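Local coordinates for Alpha/beta hydrolase (Paenibacillus sp. VTT E-133280, PDB 6TJ2), which probably hydrolyses methyl salicylate as a secreted esterase resembling tobacco salicylic acid binding protein 2, at residues Q94-V99 / Q124-Q129; V48-S53 / P77-H82; Q105-D110 / P131-R136. One frame throughout, in Å; residues are numbered along the deposited sequence.

Contact 1 of 3, residues Q94-V99 / Q124-Q129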
ATOM      1  N   GLN A  94     -31.575   0.950  17.612  1.00 11.67           N
ATOM      2  CA  GLN A  94     -32.728   0.634  16.747  1.00 11.84           C
ATOM      3  C   GLN A  94     -32.227  -0.020  15.454  1.00 10.75           C
ATOM      4  O   GLN A  94     -32.856  -0.964  14.951  1.00 11.41           O
ATOM      5  CB  GLN A  94     -33.538   1.891  16.430  1.00 11.84           C
ATOM      6  CG  GLN A  94     -34.379   2.391  17.610  1.00 13.22           C
ATOM      7  CD  GLN A  94     -34.945   3.759  17.328  1.00 16.63           C
ATOM      8  OE1 GLN A  94     -34.326   4.654  16.801  1.00 14.89           O
ATOM      9  NE2 GLN A  94     -36.223   3.911  17.691  1.00 21.57           N
ATOM     10  N   ILE A  95     -31.126   0.476  14.883  1.00 11.54           N
ATOM     11  CA  ILE A  95     -30.552  -0.163  13.652  1.00 10.33           C
ATOM     12  C   ILE A  95     -30.161  -1.589  14.000  1.00 10.75           C
ATOM     13  O   ILE A  95     -30.517  -2.545  13.239  1.00 11.49           O
ATOM     14  CB  ILE A  95     -29.359   0.685  13.180  1.00 10.60           C
ATOM     15  CG1 ILE A  95     -29.850   1.995  12.578  1.00 10.46           C
ATOM     16  CG2 ILE A  95     -28.515  -0.136  12.205  1.00 10.92           C
ATOM     17  CD1 ILE A  95     -28.767   2.979  12.234  1.00 11.63           C
ATOM     18  N   THR A  96     -29.452  -1.809  15.076  1.00 11.04           N
ATOM     19  CA  THR A  96     -28.944  -3.126  15.462  1.00 10.85           C
ATOM     20  C   THR A  96     -30.133  -4.058  15.651  1.00 10.98           C
ATOM     21  O   THR A  96     -30.117  -5.165  15.139  1.00 12.21           O
ATOM     22  CB  THR A  96     -28.103  -3.016  16.715  1.00 11.94           C
ATOM     23  OG1 THR A  96     -26.992  -2.165  16.443  1.00 12.41           O
ATOM     24  CG2 THR A  96     -27.667  -4.358  17.225  1.00 12.76           C
ATOM     25  N   LYS A  97     -31.182  -3.604  16.354  1.00 11.50           N
ATOM     26  CA  LYS A  97     -32.339  -4.452  16.621  1.00 12.17           C
ATOM     27  C   LYS A  97     -33.015  -4.787  15.313  1.00 11.96           C
ATOM     28  O   LYS A  97     -33.439  -5.957  15.147  1.00 12.05           O
ATOM     29  CB  LYS A  97     -33.324  -3.769  17.572  1.00 13.56           C
ATOM     30  CG  LYS A  97     -34.605  -4.574  17.770  1.00 17.54           C
ATOM     31  CD  LYS A  97     -35.428  -4.111  18.944  1.00 21.25           C
ATOM     32  CE  LYS A  97     -36.367  -5.190  19.459  1.00 24.89           C
ATOM     33  NZ  LYS A  97     -37.357  -5.544  18.454  1.00 28.02           N
ATOM     34  N   SER A  98     -33.101  -3.875  14.376  1.00 11.49           N
ATOM     35  CA  SER A  98     -33.759  -4.220  13.080  1.00 12.04           C
ATOM     36  C   SER A  98     -33.014  -5.344  12.346  1.00 11.19           C
ATOM     37  O   SER A  98     -33.625  -6.213  11.714  1.00 13.46           O
ATOM     38  CB  SER A  98     -33.973  -3.000  12.220  1.00 11.47           C
ATOM     39  OG  SER A  98     -32.762  -2.445  11.690  1.00 12.88           O
ATOM     40  N   VAL A  99     -31.695  -5.368  12.414  1.00 10.79           N
ATOM     41  CA  VAL A  99     -30.912  -6.430  11.741  1.00 10.69           C
ATOM     42  C   VAL A  99     -30.996  -7.718  12.531  1.00 11.76           C
ATOM     43  O   VAL A  99     -31.181  -8.801  11.942  1.00 11.56           O
ATOM     44  CB  VAL A  99     -29.476  -5.983  11.544  1.00 10.52           C
ATOM     45  CG1 VAL A  99     -28.656  -7.124  10.923  1.00 11.03           C
ATOM     46  CG2 VAL A  99     -29.421  -4.727  10.694  1.00 11.18           C
ATOM     47  N   GLN A 124     -20.552  -5.343  14.307  1.00 10.47           N
ATOM     48  CA  GLN A 124     -20.061  -5.526  15.694  1.00 10.91           C
ATOM     49  C   GLN A 124     -21.234  -5.689  16.653  1.00 10.45           C
ATOM     50  O   GLN A 124     -21.232  -6.630  17.475  1.00 12.37           O
ATOM     51  CB  GLN A 124     -19.182  -4.353  16.096  1.00 11.25           C
ATOM     52  CG  GLN A 124     -17.828  -4.290  15.390  1.00 11.85           C
ATOM     53  CD  GLN A 124     -17.140  -2.994  15.737  1.00 13.60           C
ATOM     54  OE1 GLN A 124     -17.741  -1.906  15.586  1.00 14.00           O
ATOM     55  NE2 GLN A 124     -15.907  -3.067  16.247  1.00 13.73           N
ATOM     56  N   THR A 125     -22.179  -4.773  16.636  1.00 10.61           N
ATOM     57  CA  THR A 125     -23.250  -4.773  17.629  1.00 11.45           C
ATOM     58  C   THR A 125     -24.221  -5.913  17.373  1.00 10.58           C
ATOM     59  O   THR A 125     -24.698  -6.543  18.356  1.00 12.43           O
ATOM     60  CB  THR A 125     -23.932  -3.422  17.691  1.00 10.66           C
ATOM     61  OG1 THR A 125     -24.439  -3.083  16.406  1.00 11.76           O
ATOM     62  CG2 THR A 125     -23.031  -2.336  18.225  1.00 11.05           C
ATOM     63  N   VAL A 126     -24.414  -6.307  16.128  1.00 10.79           N
ATOM     64  CA  VAL A 126     -25.244  -7.479  15.815  1.00 11.74           C
ATOM     65  C   VAL A 126     -24.603  -8.765  16.331  1.00 11.96           C
ATOM     66  O   VAL A 126     -25.280  -9.603  16.960  1.00 12.93           O
ATOM     67  CB  VAL A 126     -25.564  -7.553  14.323  1.00 11.31           C
ATOM     68  CG1 VAL A 126     -26.168  -8.889  13.899  1.00 11.97           C
ATOM     69  CG2 VAL A 126     -26.492  -6.397  13.926  1.00 12.28           C
ATOM     70  N   SER A 127     -23.296  -8.917  16.113  1.00 12.55           N
ATOM     71  CA  SER A 127     -22.589 -10.138  16.522  1.00 13.02           C
ATOM     72  C   SER A 127     -22.658 -10.307  18.022  1.00 13.90           C
ATOM     73  O   SER A 127     -22.621 -11.480  18.453  1.00 17.60           O
ATOM     74  CB  SER A 127     -21.201 -10.156  15.997  1.00 15.11           C
ATOM     75  OG  SER A 127     -20.421  -9.243  16.714  1.00 18.63           O
ATOM     76  N   GLN A 128     -22.805  -9.228  18.805  1.00 14.03           N
ATOM     77  CA  GLN A 128     -22.928  -9.334  20.298  1.00 16.58           C
ATOM     78  C   GLN A 128     -24.184 -10.069  20.706  1.00 17.98           C
ATOM     79  O   GLN A 128     -24.230 -10.629  21.839  1.00 20.83           O
ATOM     80  CB  GLN A 128     -22.928  -7.929  20.914  1.00 17.41           C
ATOM     81  CG  GLN A 128     -21.585  -7.307  20.711  1.00 16.81           C
ATOM     82  CD  GLN A 128     -21.379  -6.009  21.437  1.00 14.07           C
ATOM     83  OE1 GLN A 128     -22.279  -5.158  21.550  1.00 18.98           O
ATOM     84  NE2 GLN A 128     -20.163  -5.775  21.745  1.00 15.27           N
ATOM     85  N   GLN A 129     -25.233  -9.989  19.911  1.00 16.11           N
ATOM     86  CA  GLN A 129     -26.566 -10.509  20.255  1.00 16.97           C
ATOM     87  C   GLN A 129     -26.814 -11.874  19.651  1.00 16.42           C
ATOM     88  O   GLN A 129     -27.616 -12.613  20.249  1.00 18.12           O
ATOM     89  CB  GLN A 129     -27.608  -9.505  19.767  1.00 17.29           C
ATOM     90  CG  GLN A 129     -27.533  -8.215  20.556  1.00 20.22           C
ATOM     91  CD  GLN A 129     -28.733  -7.355  20.302  1.00 19.81           C
ATOM     92  OE1 GLN A 129     -29.876  -7.837  20.183  1.00 21.35           O
ATOM     93  NE2 GLN A 129     -28.452  -6.060  20.254  1.00 22.20           N
TER

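Contact 2 of 3, residues V48-S53 / P77-H82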
ATOM      1  N   VAL A  48     -24.825 -12.406   4.761  1.00 11.14           N
ATOM      2  CA  VAL A  48     -25.729 -11.317   5.197  1.00 10.72           C
ATOM      3  C   VAL A  48     -24.940 -10.023   5.030  1.00 10.75           C
ATOM      4  O   VAL A  48     -23.946  -9.832   5.764  1.00 10.91           O
ATOM      5  CB  VAL A  48     -26.224 -11.520   6.632  1.00 11.77           C
ATOM      6  CG1 VAL A  48     -27.086 -10.358   7.077  1.00 11.86           C
ATOM      7  CG2 VAL A  48     -27.029 -12.816   6.785  1.00 12.31           C
ATOM      8  N   LEU A  49     -25.329  -9.193   4.072  1.00 10.50           N
ATOM      9  CA  LEU A  49     -24.575  -7.991   3.668  1.00 10.59           C
ATOM     10  C   LEU A  49     -25.230  -6.772   4.297  1.00  9.84           C
ATOM     11  O   LEU A  49     -26.423  -6.579   4.061  1.00 11.04           O
ATOM     12  CB  LEU A  49     -24.498  -7.826   2.163  1.00 10.78           C
ATOM     13  CG  LEU A  49     -24.022  -9.056   1.387  1.00 11.37           C
ATOM     14  CD1 LEU A  49     -24.015  -8.738  -0.075  1.00 12.03           C
ATOM     15  CD2 LEU A  49     -22.619  -9.479   1.812  1.00 11.59           C
ATOM     16  N   ILE A  50     -24.463  -5.999   5.038  1.00  9.55           N
ATOM     17  CA  ILE A  50     -24.921  -4.790   5.783  1.00 10.14           C
ATOM     18  C   ILE A  50     -24.283  -3.571   5.158  1.00  9.75           C
ATOM     19  O   ILE A  50     -23.059  -3.387   5.264  1.00 10.66           O
ATOM     20  CB  ILE A  50     -24.591  -4.938   7.266  1.00 10.23           C
ATOM     21  CG1 ILE A  50     -25.094  -6.255   7.872  1.00 11.21           C
ATOM     22  CG2 ILE A  50     -25.091  -3.692   8.000  1.00 10.98           C
ATOM     23  CD1 ILE A  50     -26.608  -6.468   7.714  1.00 12.48           C
ATOM     24  N   HIS A  51     -25.102  -2.747   4.517  1.00  9.86           N
ATOM     25  CA  HIS A  51     -24.628  -1.501   3.914  1.00  9.99           C
ATOM     26  C   HIS A  51     -24.225  -0.502   5.005  1.00  9.85           C
ATOM     27  O   HIS A  51     -24.614  -0.658   6.173  1.00 10.16           O
ATOM     28  CB  HIS A  51     -25.631  -0.897   2.955  1.00  9.81           C
ATOM     29  CG  HIS A  51     -26.886  -0.351   3.585  1.00 10.27           C
ATOM     30  ND1 HIS A  51     -26.903   0.856   4.256  1.00 11.29           N
ATOM     31  CD2 HIS A  51     -28.130  -0.861   3.693  1.00 11.08           C
ATOM     32  CE1 HIS A  51     -28.136   1.093   4.696  1.00 11.56           C
ATOM     33  NE2 HIS A  51     -28.905   0.059   4.377  1.00 11.28           N
ATOM     34  N   GLY A  52     -23.572   0.548   4.566  1.00 10.66           N
ATOM     35  CA  GLY A  52     -23.177   1.640   5.434  1.00 10.29           C
ATOM     36  C   GLY A  52     -23.984   2.891   5.200  1.00 10.23           C
ATOM     37  O   GLY A  52     -25.148   2.835   4.747  1.00 10.42           O
ATOM     38  N   SER A  53     -23.442   4.019   5.599  1.00 11.25           N
ATOM     39  CA  SER A  53     -24.150   5.313   5.557  1.00 10.45           C
ATOM     40  C   SER A  53     -24.263   5.823   4.120  1.00 10.80           C
ATOM     41  O   SER A  53     -23.475   5.431   3.198  1.00 11.56           O
ATOM     42  CB  SER A  53     -23.479   6.323   6.436  1.00 11.12           C
ATOM     43  OG  SER A  53     -23.465   5.919   7.776  1.00 12.24           O
ATOM     44  N   PRO A  77     -30.459  -7.139   3.945  1.00 11.03           N
ATOM     45  CA  PRO A  77     -31.537  -6.484   4.698  1.00 11.04           C
ATOM     46  C   PRO A  77     -31.409  -4.972   4.635  1.00 11.35           C
ATOM     47  O   PRO A  77     -30.287  -4.413   4.677  1.00 12.49           O
ATOM     48  CB  PRO A  77     -31.317  -6.992   6.125  1.00 11.59           C
ATOM     49  CG  PRO A  77     -29.848  -7.354   6.179  1.00 12.46           C
ATOM     50  CD  PRO A  77     -29.564  -7.901   4.810  1.00 11.58           C
ATOM     51  N   GLU A  78     -32.548  -4.321   4.673  1.00 11.81           N
ATOM     52  CA  GLU A  78     -32.579  -2.894   5.007  1.00 11.89           C
ATOM     53  C   GLU A  78     -32.695  -2.761   6.540  1.00 11.57           C
ATOM     54  O   GLU A  78     -33.043  -3.751   7.240  1.00 14.62           O
ATOM     55  CB  GLU A  78     -33.781  -2.220   4.350  1.00 11.39           C
ATOM     56  CG  GLU A  78     -33.741  -0.712   4.396  1.00 11.92           C
ATOM     57  CD  GLU A  78     -32.386  -0.247   3.919  1.00 13.30           C
ATOM     58  OE1 GLU A  78     -32.252  -0.098   2.678  1.00 13.23           O
ATOM     59  OE2 GLU A  78     -31.515   0.025   4.769  1.00 11.90           O
ATOM     60  N   TYR A  79     -32.308  -1.609   7.065  1.00 10.90           N
ATOM     61  CA  TYR A  79     -32.317  -1.408   8.525  1.00 11.71           C
ATOM     62  C   TYR A  79     -32.950  -0.065   8.880  1.00 11.13           C
ATOM     63  O   TYR A  79     -33.156   0.734   8.028  1.00 11.66           O
ATOM     64  CB  TYR A  79     -30.937  -1.700   9.116  1.00 11.20           C
ATOM     65  CG  TYR A  79     -29.748  -0.921   8.603  1.00 11.54           C
ATOM     66  CD1 TYR A  79     -29.558   0.421   8.884  1.00 11.73           C
ATOM     67  CD2 TYR A  79     -28.746  -1.580   7.922  1.00 11.42           C
ATOM     68  CE1 TYR A  79     -28.403   1.081   8.489  1.00 11.93           C
ATOM     69  CE2 TYR A  79     -27.591  -0.933   7.515  1.00 11.57           C
ATOM     70  CZ  TYR A  79     -27.415   0.399   7.801  1.00 11.17           C
ATOM     71  OH  TYR A  79     -26.276   1.036   7.445  1.00 12.05           O
ATOM     72  N   ALA A  80     -33.160   0.111  10.173  1.00 11.36           N
ATOM     73  CA  ALA A  80     -33.987   1.216  10.690  1.00 11.82           C
ATOM     74  C   ALA A  80     -33.450   2.563  10.207  1.00 11.50           C
ATOM     75  O   ALA A  80     -32.231   2.792  10.141  1.00 11.32           O
ATOM     76  CB  ALA A  80     -34.070   1.171  12.178  1.00 12.92           C
ATOM     77  N   GLY A  81     -34.377   3.439   9.820  1.00 12.42           N
ATOM     78  CA  GLY A  81     -34.067   4.805   9.403  1.00 13.19           C
ATOM     79  C   GLY A  81     -33.378   4.901   8.059  1.00 13.50           C
ATOM     80  O   GLY A  81     -32.930   5.988   7.670  1.00 14.31           O
ATOM     81  N   HIS A  82     -33.310   3.788   7.335  1.00 12.10           N
ATOM     82  CA  HIS A  82     -32.677   3.721   6.012  1.00 12.32           C
ATOM     83  C   HIS A  82     -33.649   3.081   5.030  1.00 13.00           C
ATOM     84  O   HIS A  82     -34.662   2.482   5.421  1.00 13.18           O
ATOM     85  CB  HIS A  82     -31.349   2.964   6.074  1.00 12.07           C
ATOM     86  CG  HIS A  82     -30.333   3.661   6.907  1.00 12.93           C
ATOM     87  ND1 HIS A  82     -30.443   3.802   8.282  1.00 11.55           N
ATOM     88  CD2 HIS A  82     -29.175   4.222   6.550  1.00 12.62           C
ATOM     89  CE1 HIS A  82     -29.355   4.478   8.713  1.00 11.86           C
ATOM     90  NE2 HIS A  82     -28.566   4.742   7.678  1.00 12.36           N
TER
HETATM   91  O   HOH W   1     -27.675  -4.118   3.715  1.00 12.63           O

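Contact 3 of 3, residues Q105-D110 / P131-R136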
ATOM      1  N   GLN A 105     -35.996 -13.698  12.409  1.00 14.71           N
ATOM      2  CA  GLN A 105     -37.295 -13.996  11.740  1.00 17.29           C
ATOM      3  C   GLN A 105     -37.053 -14.981  10.605  1.00 17.56           C
ATOM      4  O   GLN A 105     -37.907 -15.856  10.401  1.00 18.34           O
ATOM      5  CB  GLN A 105     -37.957 -12.726  11.216  1.00 20.16           C
ATOM      6  CG  GLN A 105     -38.629 -11.922  12.333  1.00 29.24           C
ATOM      7  CD  GLN A 105     -38.927 -10.471  12.006  1.00 39.46           C
ATOM      8  OE1 GLN A 105     -38.836 -10.033  10.858  1.00 53.02           O
ATOM      9  NE2 GLN A 105     -39.266  -9.693  13.026  1.00 41.39           N
ATOM     10  N   LYS A 106     -35.931 -14.876   9.910  1.00 15.84           N
ATOM     11  CA  LYS A 106     -35.579 -15.845   8.841  1.00 16.83           C
ATOM     12  C   LYS A 106     -34.822 -17.021   9.425  1.00 15.14           C
ATOM     13  O   LYS A 106     -34.447 -17.930   8.631  1.00 16.90           O
ATOM     14  CB  LYS A 106     -34.833 -15.129   7.738  1.00 17.70           C
ATOM     15  CG  LYS A 106     -35.651 -14.123   6.951  1.00 19.30           C
ATOM     16  CD  LYS A 106     -34.875 -13.581   5.797  1.00 22.49           C
ATOM     17  CE  LYS A 106     -35.580 -12.569   4.930  1.00 26.79           C
ATOM     18  NZ  LYS A 106     -36.705 -13.184   4.198  1.00 35.32           N
ATOM     19  N   ASP A 107     -34.566 -17.086  10.730  1.00 16.57           N
ATOM     20  CA  ASP A 107     -33.788 -18.115  11.433  1.00 15.95           C
ATOM     21  C   ASP A 107     -32.466 -18.372  10.691  1.00 16.96           C
ATOM     22  O   ASP A 107     -32.018 -19.524  10.547  1.00 16.04           O
ATOM     23  CB  ASP A 107     -34.611 -19.401  11.699  1.00 18.21           C
ATOM     24  CG  ASP A 107     -33.926 -20.310  12.701  1.00 23.55           C
ATOM     25  OD1 ASP A 107     -33.254 -19.831  13.603  1.00 19.71           O
ATOM     26  OD2 ASP A 107     -33.934 -21.547  12.522  1.00 30.11           O
ATOM     27  N   LEU A 108     -31.715 -17.334  10.373  1.00 13.79           N
ATOM     28  CA  LEU A 108     -30.470 -17.482   9.592  1.00 14.75           C
ATOM     29  C   LEU A 108     -29.394 -18.002  10.528  1.00 14.74           C
ATOM     30  O   LEU A 108     -29.330 -17.539  11.695  1.00 15.14           O
ATOM     31  CB  LEU A 108     -30.048 -16.141   9.000  1.00 14.18           C
ATOM     32  CG  LEU A 108     -31.038 -15.540   8.019  1.00 14.97           C
ATOM     33  CD1 LEU A 108     -30.528 -14.263   7.382  1.00 15.22           C
ATOM     34  CD2 LEU A 108     -31.428 -16.530   6.942  1.00 16.87           C
ATOM     35  N   LYS A 109     -28.561 -18.941  10.069  1.00 15.52           N
ATOM     36  CA  LYS A 109     -27.415 -19.390  10.852  1.00 16.43           C
ATOM     37  C   LYS A 109     -26.291 -19.870   9.931  1.00 15.34           C
ATOM     38  O   LYS A 109     -26.507 -20.005   8.711  1.00 16.17           O
ATOM     39  CB  LYS A 109     -27.822 -20.407  11.904  1.00 24.11           C
ATOM     40  CG  LYS A 109     -28.617 -21.517  11.313  1.00 24.47           C
ATOM     41  CD  LYS A 109     -29.267 -22.447  12.355  1.00 27.78           C
ATOM     42  CE  LYS A 109     -30.596 -21.978  12.897  1.00 32.08           C
ATOM     43  NZ  LYS A 109     -31.276 -23.074  13.625  1.00 34.96           N
ATOM     44  N   ASP A 110     -25.133 -19.974  10.538  1.00 13.79           N
ATOM     45  CA  ASP A 110     -23.879 -20.402   9.899  1.00 15.13           C
ATOM     46  C   ASP A 110     -23.604 -19.515   8.683  1.00 13.56           C
ATOM     47  O   ASP A 110     -23.189 -20.010   7.642  1.00 15.79           O
ATOM     48  CB  ASP A 110     -23.989 -21.881   9.498  1.00 17.64           C
ATOM     49  CG  ASP A 110     -22.652 -22.518   9.173  1.00 24.21           C
ATOM     50  OD1 ASP A 110     -21.626 -22.189   9.847  1.00 28.84           O
ATOM     51  OD2 ASP A 110     -22.661 -23.359   8.230  1.00 29.36           O
ATOM     52  N   PRO A 131     -24.173 -14.332  18.506  1.00 16.30           N
ATOM     53  CA  PRO A 131     -22.862 -14.864  18.178  1.00 16.45           C
ATOM     54  C   PRO A 131     -22.840 -16.309  17.677  1.00 17.31           C
ATOM     55  O   PRO A 131     -22.031 -16.699  16.859  1.00 19.59           O
ATOM     56  CB  PRO A 131     -22.110 -14.802  19.510  1.00 17.20           C
ATOM     57  CG  PRO A 131     -23.184 -14.710  20.572  1.00 17.88           C
ATOM     58  CD  PRO A 131     -24.258 -13.864  19.904  1.00 16.94           C
ATOM     59  N   ASP A 132     -23.773 -17.094  18.180  1.00 15.80           N
ATOM     60  CA  ASP A 132     -23.811 -18.534  17.863  1.00 18.24           C
ATOM     61  C   ASP A 132     -24.333 -18.710  16.447  1.00 17.12           C
ATOM     62  O   ASP A 132     -24.261 -19.848  15.955  1.00 18.76           O
ATOM     63  CB  ASP A 132     -24.628 -19.331  18.894  1.00 20.08           C
ATOM     64  CG  ASP A 132     -23.959 -19.417  20.277  1.00 29.24           C
ATOM     65  OD1 ASP A 132     -22.717 -19.134  20.382  1.00 30.60           O
ATOM     66  OD2 ASP A 132     -24.680 -19.741  21.272  1.00 28.77           O
ATOM     67  N   ARG A 133     -24.847 -17.668  15.773  1.00 14.02           N
ATOM     68  CA  ARG A 133     -25.397 -17.780  14.393  1.00 14.60           C
ATOM     69  C   ARG A 133     -24.324 -17.488  13.322  1.00 14.50           C
ATOM     70  O   ARG A 133     -24.602 -17.703  12.154  1.00 15.03           O
ATOM     71  CB  ARG A 133     -26.588 -16.851  14.185  1.00 15.42           C
ATOM     72  CG  ARG A 133     -27.807 -17.232  14.995  1.00 15.09           C
ATOM     73  CD  ARG A 133     -28.931 -16.292  14.661  1.00 15.03           C
ATOM     74  NE  ARG A 133     -30.090 -16.628  15.486  1.00 16.61           N
ATOM     75  CZ  ARG A 133     -31.082 -17.400  15.109  1.00 18.43           C
ATOM     76  NH1 ARG A 133     -31.133 -17.927  13.906  1.00 17.94           N
ATOM     77  NH2 ARG A 133     -32.033 -17.663  15.996  1.00 19.55           N
ATOM     78  N   ILE A 134     -23.163 -16.987  13.711  1.00 14.08           N
ATOM     79  CA  ILE A 134     -22.217 -16.371  12.755  1.00 13.38           C
ATOM     80  C   ILE A 134     -21.009 -17.281  12.536  1.00 12.86           C
ATOM     81  O   ILE A 134     -20.345 -17.658  13.530  1.00 15.94           O
ATOM     82  CB  ILE A 134     -21.827 -14.980  13.268  1.00 13.80           C
ATOM     83  CG1 ILE A 134     -23.043 -14.054  13.379  1.00 15.76           C
ATOM     84  CG2 ILE A 134     -20.756 -14.389  12.360  1.00 14.73           C
ATOM     85  CD1 ILE A 134     -22.754 -12.824  14.193  1.00 17.13           C
ATOM     86  N   LYS A 135     -20.746 -17.599  11.284  1.00 13.07           N
ATOM     87  CA  LYS A 135     -19.562 -18.384  10.881  1.00 13.09           C
ATOM     88  C   LYS A 135     -18.286 -17.521  10.892  1.00 14.06           C
ATOM     89  O   LYS A 135     -17.220 -17.997  11.298  1.00 14.69           O
ATOM     90  CB  LYS A 135     -19.824 -19.014   9.510  1.00 16.04           C
ATOM     91  CG  LYS A 135     -18.681 -19.824   8.899  1.00 20.70           C
ATOM     92  CD  LYS A 135     -18.860 -20.036   7.405  1.00 27.61           C
ATOM     93  CE  LYS A 135     -19.240 -21.413   6.954  1.00 31.39           C
ATOM     94  NZ  LYS A 135     -18.377 -22.446   7.587  1.00 31.14           N
ATOM     95  N   ARG A 136     -18.375 -16.300  10.365  1.00 12.86           N
ATOM     96  CA  ARG A 136     -17.214 -15.406  10.150  1.00 12.80           C
ATOM     97  C   ARG A 136     -17.767 -14.000   9.974  1.00 11.17           C
ATOM     98  O   ARG A 136     -18.871 -13.840   9.414  1.00 12.59           O
ATOM     99  CB  ARG A 136     -16.398 -15.881   8.940  1.00 13.40           C
ATOM    100  CG  ARG A 136     -15.184 -15.027   8.596  1.00 13.35           C
ATOM    101  CD  ARG A 136     -14.264 -15.661   7.562  1.00 14.78           C
ATOM    102  NE  ARG A 136     -13.477 -16.734   8.093  1.00 15.74           N
ATOM    103  CZ  ARG A 136     -12.227 -16.596   8.618  1.00 17.50           C
ATOM    104  NH1 ARG A 136     -11.508 -15.454   8.707  1.00 14.86           N
ATOM    105  NH2 ARG A 136     -11.660 -17.697   9.088  1.00 22.83           N
TER
HETATM  106  O   HOH W   2     -34.997 -17.608  14.996  1.00 31.33           O
HETATM  107  O   HOH W   3     -24.158 -20.785  13.257  1.00 27.27           O

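Contact 1 of 3, residues Q94-V99 / Q124-Q129
Thr-96 and Thr-125 meet hydroxyl to hydroxyl between helices 92-105 and 119-129, two helices of the α/β-hydrolase fold that approach each other beside its parallel sheet. The axes of 94-99 and 124-129 come within 9.2 Å and cross at -55°, with the β-branched Thr-96, Thr-125, Val-99 and Val-126 at the crossing. The two threonine side chains cross at about a right angle, and OG1 of Thr-96 lies 2.7 Å from OG1 of Thr-125, a hydrogen-bonding distance. Each hydroxyl also has a carbonyl in its own helix, His-92 O for Thr-96 and Val-122 O for Thr-125, which satisfies polar atoms lodged in a largely buried interface.

With OG1 of Thr-96 anti to its carbonyl carbon (chi1 -61°), the methyl CG2 is left anti to the backbone N and faces the other helix. There CG2 of Thr-96 packs 4.1 Å from CG2 of Val-126. On its outer flank the same methyl is met by the amide end of Gln-129, NE2 standing 3.6 Å from Thr-96 CG2, an apolar group touched by a polar one near the surface.

One turn further along the first helix, Val-99 crosses Val-126 at about a right angle. CG2 of Val-126 touches two atoms of that valine, CG1 and CB, at 3.8 Å each. Behind this face, Ser-98 turns back on its own helix: its OG donates to Ile-95 O at 2.7 Å, and the same carbonyl oxygen also accepts from Val-99 N at 3.2 Å.

Contact 2 of 3, residues V48-S53 / P77-H82
An aromatic cluster of His-51, Tyr-79 and His-82 lies just beyond the C-terminal end of strand 46-50, where the His-Gly loop of the α/β-hydrolase fold begins; in this family that loop usually borders the oxyanion hole. His-51 and Tyr-79 reach tip to tip and form an offset stack, centroids 4.2 Å apart and planes 16° from parallel, with Tyr-79 CE2 over the centre of the imidazole. His-82 comes to the edge of the same imidazole, its CD2 3.8 Å from His-51 CE1. The phenol is anchored by its OH, which donates to His-51 O at 2.7 Å from well above the carbonyl plane.

The imidazole is held at both nitrogens. NE2 donates to the syn side of Glu-78 OE2 at 2.6 Å, almost straight at 170°, and ND1 donates to a lone pair of Gly-52 O at 2.7 Å. Two donor nitrogens facing oxygens would be consistent with a protonated ring. Glu-78 OE2 also accepts Tyr-79 N, on its anti side, while OE1 is bound by Ala-57 N.

Nearer the sheet, Ile-50 CD1 packs 3.7 Å from Pro-77 CG. A water joins the two backbones there, donating to Leu-49 O and Pro-77 O and accepting from His-51 N at 3.0 Å.

Contact 3 of 3, residues Q105-D110 / P131-R136
The guanidinium of Arg-133 meets the other segment at its edge, where Asp-107 OD1 and Leu-108 O both lie near its plane; the CE of Lys-109 comes to it obliquely. This junction sits where the loop after helix 92-105, which leaves the helix through a Schellman motif at Asp-107, runs beside the start of strand 134-139 in the α/β-hydrolase fold.

One nitrogen does most of the work. NH1 of Arg-133 donates to Asp-107 OD1 at 2.9 Å, a salt bridge, and to Leu-108 O at 2.9 Å; both bonds are nearly straight. The carboxylate, its plane turned 78° from the guanidinium, is met on the anti side of OD1, while Leu-108 O is approached from above its carbonyl plane. The arginine chain is extended from CG to NE (chi2 -177°), which carries its CD alongside Leu-108 O at 3.2 Å. A water donates to Asp-107 OD1 and accepts weakly from Arg-133 NH2, and Lys-109 NZ adds a weak salt bridge to Asp-107 OD2 at 3.3 Å, so two cationic side chains share one carboxylate. An alanine at Arg-133 would probably leave Asp-107 OD1 and Leu-108 O without their shared donor and the carboxylate without its stronger cationic partner.

The backbone continues the join. Asp-110 N reaches Arg-133 O at 2.8 Å in a weak, bent bond. Lys-135 NZ has its stronger partner in Asp-285 and only a long salt bridge here, 4.0 Å from Asp-110 OD1. A second water, accepting from Asp-110 N, donates to Asp-132 O at 2.9 Å.

Overall arrangement
From the N terminus, contact 2 closes first, joining the end of strand 46-50 to the loop after strand 73-75 and so spanning the helix 61-69 crossover. Contacts 1 and 3 follow and cross: 94-99 and 105-110 open in turn, then 124-129 and 131-136 close them, both loops enclosing strand 111-117 and the probable nucleophile elbow. Contact 1 ties the two helices that flank that strand in sequence, and contact 3 ties the starts of strands 111-117 and 134-139 at the surface. They interlock: Ala-80 N meets Ser-98 OG, Ser-127 packs on Ile-134, and Val-48 touches Leu-108 although the centres of contacts 2 and 3 are about 17 Å apart.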